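Long-range contact in pectate lyase (Paenibacillus sp. 0602, PDB 5GT5), which cleaves polygalacturonate and partly methylated pectins by endo-acting elimination, as a polysaccharide lyase of family 1 that probably depends on calcium: residues Arg349-Lys363 / Pro391-Gly403. The protein carries 1 engineered substitution. Sequence-based numbering, arbitrary orientation.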
# COMPACT_ATOMS: atom_id res chain seq x y z
N ARG A 349 -4.06 27.46 9.68
CA ARG A 349 -5.50 27.64 9.44
C ARG A 349 -6.22 26.32 9.59
O ARG A 349 -5.68 25.25 9.28
CB ARG A 349 -5.76 28.22 8.05
CG ARG A 349 -5.24 29.64 7.89
CD ARG A 349 -5.55 30.19 6.52
NE ARG A 349 -6.94 30.57 6.44
CZ ARG A 349 -7.41 31.75 6.85
NH1 ARG A 349 -6.59 32.68 7.32
NH2 ARG A 349 -8.71 32.01 6.77
N ASN A 350 -7.46 26.42 10.06
CA ASN A 350 -8.25 25.24 10.39
C ASN A 350 -9.62 25.15 9.73
O ASN A 350 -10.35 24.22 10.01
CB ASN A 350 -8.35 25.06 11.93
CG ASN A 350 -9.25 26.10 12.59
OD1 ASN A 350 -9.71 27.06 11.95
ND2 ASN A 350 -9.51 25.91 13.88
N ASN A 351 -9.97 26.09 8.87
CA ASN A 351 -11.29 26.05 8.23
C ASN A 351 -11.35 27.11 7.16
O ASN A 351 -11.24 28.29 7.46
CB ASN A 351 -12.40 26.29 9.28
CG ASN A 351 -13.80 26.08 8.71
OD1 ASN A 351 -14.08 26.51 7.59
ND2 ASN A 351 -14.65 25.40 9.45
N GLN A 352 -11.49 26.67 5.91
CA GLN A 352 -11.53 27.56 4.77
C GLN A 352 -12.94 27.76 4.20
O GLN A 352 -13.18 28.75 3.52
CB GLN A 352 -10.71 26.96 3.63
CG GLN A 352 -9.24 26.75 3.96
CD GLN A 352 -8.54 28.05 4.21
OE1 GLN A 352 -8.51 28.52 5.34
NE2 GLN A 352 -7.97 28.65 3.15
N THR A 353 -13.85 26.85 4.47
CA THR A 353 -15.11 26.83 3.73
C THR A 353 -16.24 27.53 4.49
O THR A 353 -17.04 28.24 3.90
CB THR A 353 -15.51 25.38 3.36
OG1 THR A 353 -14.50 24.82 2.50
CG2 THR A 353 -16.85 25.34 2.62
N ASP A 354 -16.29 27.36 5.80
CA ASP A 354 -17.33 28.01 6.61
C ASP A 354 -16.96 27.85 8.08
O ASP A 354 -17.23 26.80 8.66
CB ASP A 354 -18.69 27.35 6.38
CG ASP A 354 -19.80 27.99 7.24
OD1 ASP A 354 -19.49 28.91 8.04
OD2 ASP A 354 -20.97 27.56 7.11
N PRO A 355 -16.35 28.90 8.65
CA PRO A 355 -15.88 28.80 10.04
C PRO A 355 -16.99 28.56 11.05
O PRO A 355 -16.67 28.10 12.15
CB PRO A 355 -15.20 30.14 10.28
CG PRO A 355 -14.68 30.52 8.90
CD PRO A 355 -15.84 30.12 8.00
N THR A 356 -18.25 28.76 10.69
CA THR A 356 -19.30 28.51 11.67
C THR A 356 -19.77 27.07 11.61
O THR A 356 -20.61 26.65 12.41
CB THR A 356 -20.55 29.40 11.36
OG1 THR A 356 -21.21 28.93 10.17
CG2 THR A 356 -20.14 30.85 11.20
N ASN A 357 -19.17 26.26 10.73
CA ASN A 357 -19.57 24.87 10.58
C ASN A 357 -18.42 23.90 10.91
O ASN A 357 -17.46 23.78 10.13
CB ASN A 357 -20.09 24.65 9.15
CG ASN A 357 -20.61 23.25 8.91
OD1 ASN A 357 -20.43 22.35 9.72
ND2 ASN A 357 -21.27 23.06 7.76
N ALA A 358 -18.49 23.22 12.05
CA ALA A 358 -17.37 22.39 12.51
C ALA A 358 -16.99 21.26 11.57
O ALA A 358 -15.86 20.78 11.59
CB ALA A 358 -17.64 21.86 13.92
N THR A 359 -17.95 20.82 10.76
CA THR A 359 -17.68 19.75 9.80
C THR A 359 -16.54 20.15 8.87
O THR A 359 -15.79 19.28 8.39
CB THR A 359 -18.93 19.43 8.97
OG1 THR A 359 -20.02 19.13 9.87
CG2 THR A 359 -18.73 18.24 8.06
N TYR A 360 -16.39 21.45 8.64
CA TYR A 360 -15.34 21.96 7.75
C TYR A 360 -14.01 22.25 8.47
O TYR A 360 -13.01 22.57 7.83
CB TYR A 360 -15.85 23.16 6.95
CG TYR A 360 -16.85 22.76 5.88
CD1 TYR A 360 -16.43 22.13 4.71
CD2 TYR A 360 -18.21 22.93 6.08
CE1 TYR A 360 -17.35 21.74 3.75
CE2 TYR A 360 -19.13 22.55 5.13
CZ TYR A 360 -18.69 21.96 3.97
OH TYR A 360 -19.60 21.56 3.00
N THR A 361 -13.99 22.15 9.79
CA THR A 361 -12.78 22.41 10.56
C THR A 361 -11.87 21.19 10.62
O THR A 361 -12.31 20.07 10.81
CB THR A 361 -13.16 22.81 12.00
OG1 THR A 361 -13.98 23.97 11.93
CG2 THR A 361 -11.90 23.13 12.84
N GLY A 362 -10.57 21.42 10.41
CA GLY A 362 -9.60 20.38 10.62
C GLY A 362 -8.83 20.57 11.92
O GLY A 362 -8.92 21.65 12.56
N LYS A 363 -8.10 19.53 12.31
CA LYS A 363 -7.22 19.56 13.48
C LYS A 363 -5.83 19.92 13.04
O LYS A 363 -5.32 19.39 12.05
CB LYS A 363 -7.19 18.21 14.17
CG LYS A 363 -8.56 17.72 14.68
CD LYS A 363 -8.57 16.28 15.15
CE LYS A 363 -8.51 15.29 13.98
NZ LYS A 363 -8.57 13.90 14.49
N PRO A 391 -4.18 28.40 15.71
CA PRO A 391 -5.04 28.16 14.54
C PRO A 391 -6.15 29.16 14.42
O PRO A 391 -6.78 29.50 15.42
CB PRO A 391 -5.64 26.77 14.82
CG PRO A 391 -4.80 26.14 15.90
CD PRO A 391 -4.25 27.31 16.70
N VAL A 392 -6.42 29.59 13.20
CA VAL A 392 -7.54 30.47 12.89
C VAL A 392 -8.28 29.91 11.68
O VAL A 392 -7.68 29.17 10.90
CB VAL A 392 -7.08 31.91 12.59
CG1 VAL A 392 -6.27 32.45 13.74
CG2 VAL A 392 -6.28 31.98 11.31
N PRO A 393 -9.56 30.25 11.50
CA PRO A 393 -10.42 31.14 12.27
C PRO A 393 -11.54 30.44 13.03
O PRO A 393 -12.33 31.11 13.72
CB PRO A 393 -11.05 31.97 11.16
CG PRO A 393 -11.32 30.95 10.11
CD PRO A 393 -10.16 29.95 10.18
N ALA A 394 -11.65 29.12 12.92
CA ALA A 394 -12.78 28.42 13.52
C ALA A 394 -12.46 27.95 14.92
O ALA A 394 -11.28 27.84 15.31
CB ALA A 394 -13.19 27.22 12.64
N ALA A 395 -13.52 27.67 15.68
CA ALA A 395 -13.39 27.05 16.99
C ALA A 395 -12.44 25.87 16.86
O ALA A 395 -12.54 25.05 15.93
CB ALA A 395 -14.74 26.58 17.48
N ILE A 396 -11.48 25.79 17.79
CA ILE A 396 -10.37 24.85 17.63
C ILE A 396 -10.77 23.44 18.03
O ILE A 396 -11.35 23.22 19.09
CB ILE A 396 -9.13 25.34 18.43
CG1 ILE A 396 -8.66 26.67 17.85
CG2 ILE A 396 -8.00 24.30 18.45
CD1 ILE A 396 -7.68 27.46 18.73
N LYS A 397 -10.48 22.47 17.17
CA LYS A 397 -10.64 21.07 17.51
C LYS A 397 -9.35 20.54 18.12
O LYS A 397 -8.30 20.68 17.53
CB LYS A 397 -10.92 20.23 16.26
CG LYS A 397 -12.32 20.43 15.65
CD LYS A 397 -12.51 19.52 14.44
CE LYS A 397 -13.95 19.47 13.95
NZ LYS A 397 -14.00 18.62 12.70
N PRO A 398 -9.42 19.92 19.30
CA PRO A 398 -8.21 19.39 19.92
C PRO A 398 -7.46 18.45 18.96
O PRO A 398 -8.07 17.62 18.28
CB PRO A 398 -8.74 18.62 21.14
CG PRO A 398 -10.03 19.33 21.49
CD PRO A 398 -10.62 19.73 20.15
N PHE A 399 -6.14 18.58 18.89
CA PHE A 399 -5.39 17.79 17.95
C PHE A 399 -5.33 16.32 18.30
O PHE A 399 -5.13 15.94 19.46
CB PHE A 399 -3.96 18.34 17.76
CG PHE A 399 -3.19 17.56 16.74
CD1 PHE A 399 -3.32 17.86 15.39
CD2 PHE A 399 -2.39 16.50 17.12
CE1 PHE A 399 -2.69 17.13 14.45
CE2 PHE A 399 -1.72 15.77 16.18
CZ PHE A 399 -1.86 16.07 14.82
N SER A 400 -5.50 15.48 17.28
CA SER A 400 -5.19 14.06 17.36
C SER A 400 -5.06 13.57 15.92
O SER A 400 -5.67 14.16 15.02
CB SER A 400 -6.28 13.28 18.10
OG SER A 400 -7.48 13.25 17.36
N TRP A 401 -4.25 12.54 15.71
CA TRP A 401 -4.15 11.92 14.41
C TRP A 401 -5.42 11.15 14.08
O TRP A 401 -6.22 10.83 14.96
CB TRP A 401 -2.97 10.96 14.37
CG TRP A 401 -1.63 11.66 14.48
CD1 TRP A 401 -0.73 11.60 15.52
CD2 TRP A 401 -1.04 12.52 13.49
NE1 TRP A 401 0.38 12.38 15.24
CE2 TRP A 401 0.21 12.95 13.99
CE3 TRP A 401 -1.44 12.98 12.22
CZ2 TRP A 401 1.06 13.79 13.27
CZ3 TRP A 401 -0.60 13.82 11.52
CH2 TRP A 401 0.63 14.22 12.04
N ASN A 402 -5.61 10.85 12.81
CA ASN A 402 -6.74 10.06 12.37
C ASN A 402 -6.38 8.61 12.14
O ASN A 402 -5.62 8.31 11.23
CB ASN A 402 -7.35 10.66 11.10
CG ASN A 402 -8.00 11.98 11.37
OD1 ASN A 402 -8.67 12.17 12.40
ND2 ASN A 402 -7.83 12.94 10.45
N GLY A 403 -6.85 7.71 13.00
CA GLY A 403 -6.71 6.29 12.71
C GLY A 403 -5.58 5.65 13.48
O GLY A 403 -5.38 4.43 13.45
O HOH W 1 -8.75 23.18 14.81
O HOH W 2 -16.06 28.88 14.78
O HOH W 3 -14.75 24.27 14.56
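Two lysines, Lys363 and Lys397, reach across in opposite senses, each ending on neutral oxygens of the other segment. They bind the extended chain 391-403 to the loop between strands 346-349 and 363-367 of the right-handed parallel beta-helix characteristic of this lyase family. Lysine suits both places, since a long aliphatic chain can pack along the way and its ammonium can serve two or three oxygens. The Lys397 chain runs extended past the methyl group of Thr361, and its NZ bonds to Thr361 O (2.9 Å) and Ala358 O, the latter also taking the Thr361 N bond that closes the 3-10 turn 358-360; Thr361 N and the ammonium meet Ala358 O from opposite faces of its carbonyl plane. Lys363 crosses this side chain at about a right angle, CG lying 3.8 Å from Lys397 CB. Bent at chi3 (-74°), it delivers NZ to three oxygens: Asn402 OD1 (2.7 Å), Ser400 O and Ser400 OG. A methionine here would probably leave these three oxygens without their shared donor. Asn402 is in turn fixed by its ND2, which bonds to Gly283 O and Ser331 O.

At the other end, the backbone N of Asn350 bonds to Val392 O. Its side chain suits the place because an amide both gives and takes: an in-plane lone pair of OD1 receives Ala394 N (3.0 Å), and ND2 donates to Ala394 O. The cis peptide before Pro393 turns the chain here, and Pro393 CG packs on Pro355 CG at 3.6 Å. Ala394 is small enough for its methyl to sit 3.4 Å from Thr361 OG1, the hydroxyl that accepts from Asn351 ND2. One water joins Asn350 ND2, Gly362 O and Lys397 N, while the bond from the same ND2 to Ala394 O is almost straight (179°).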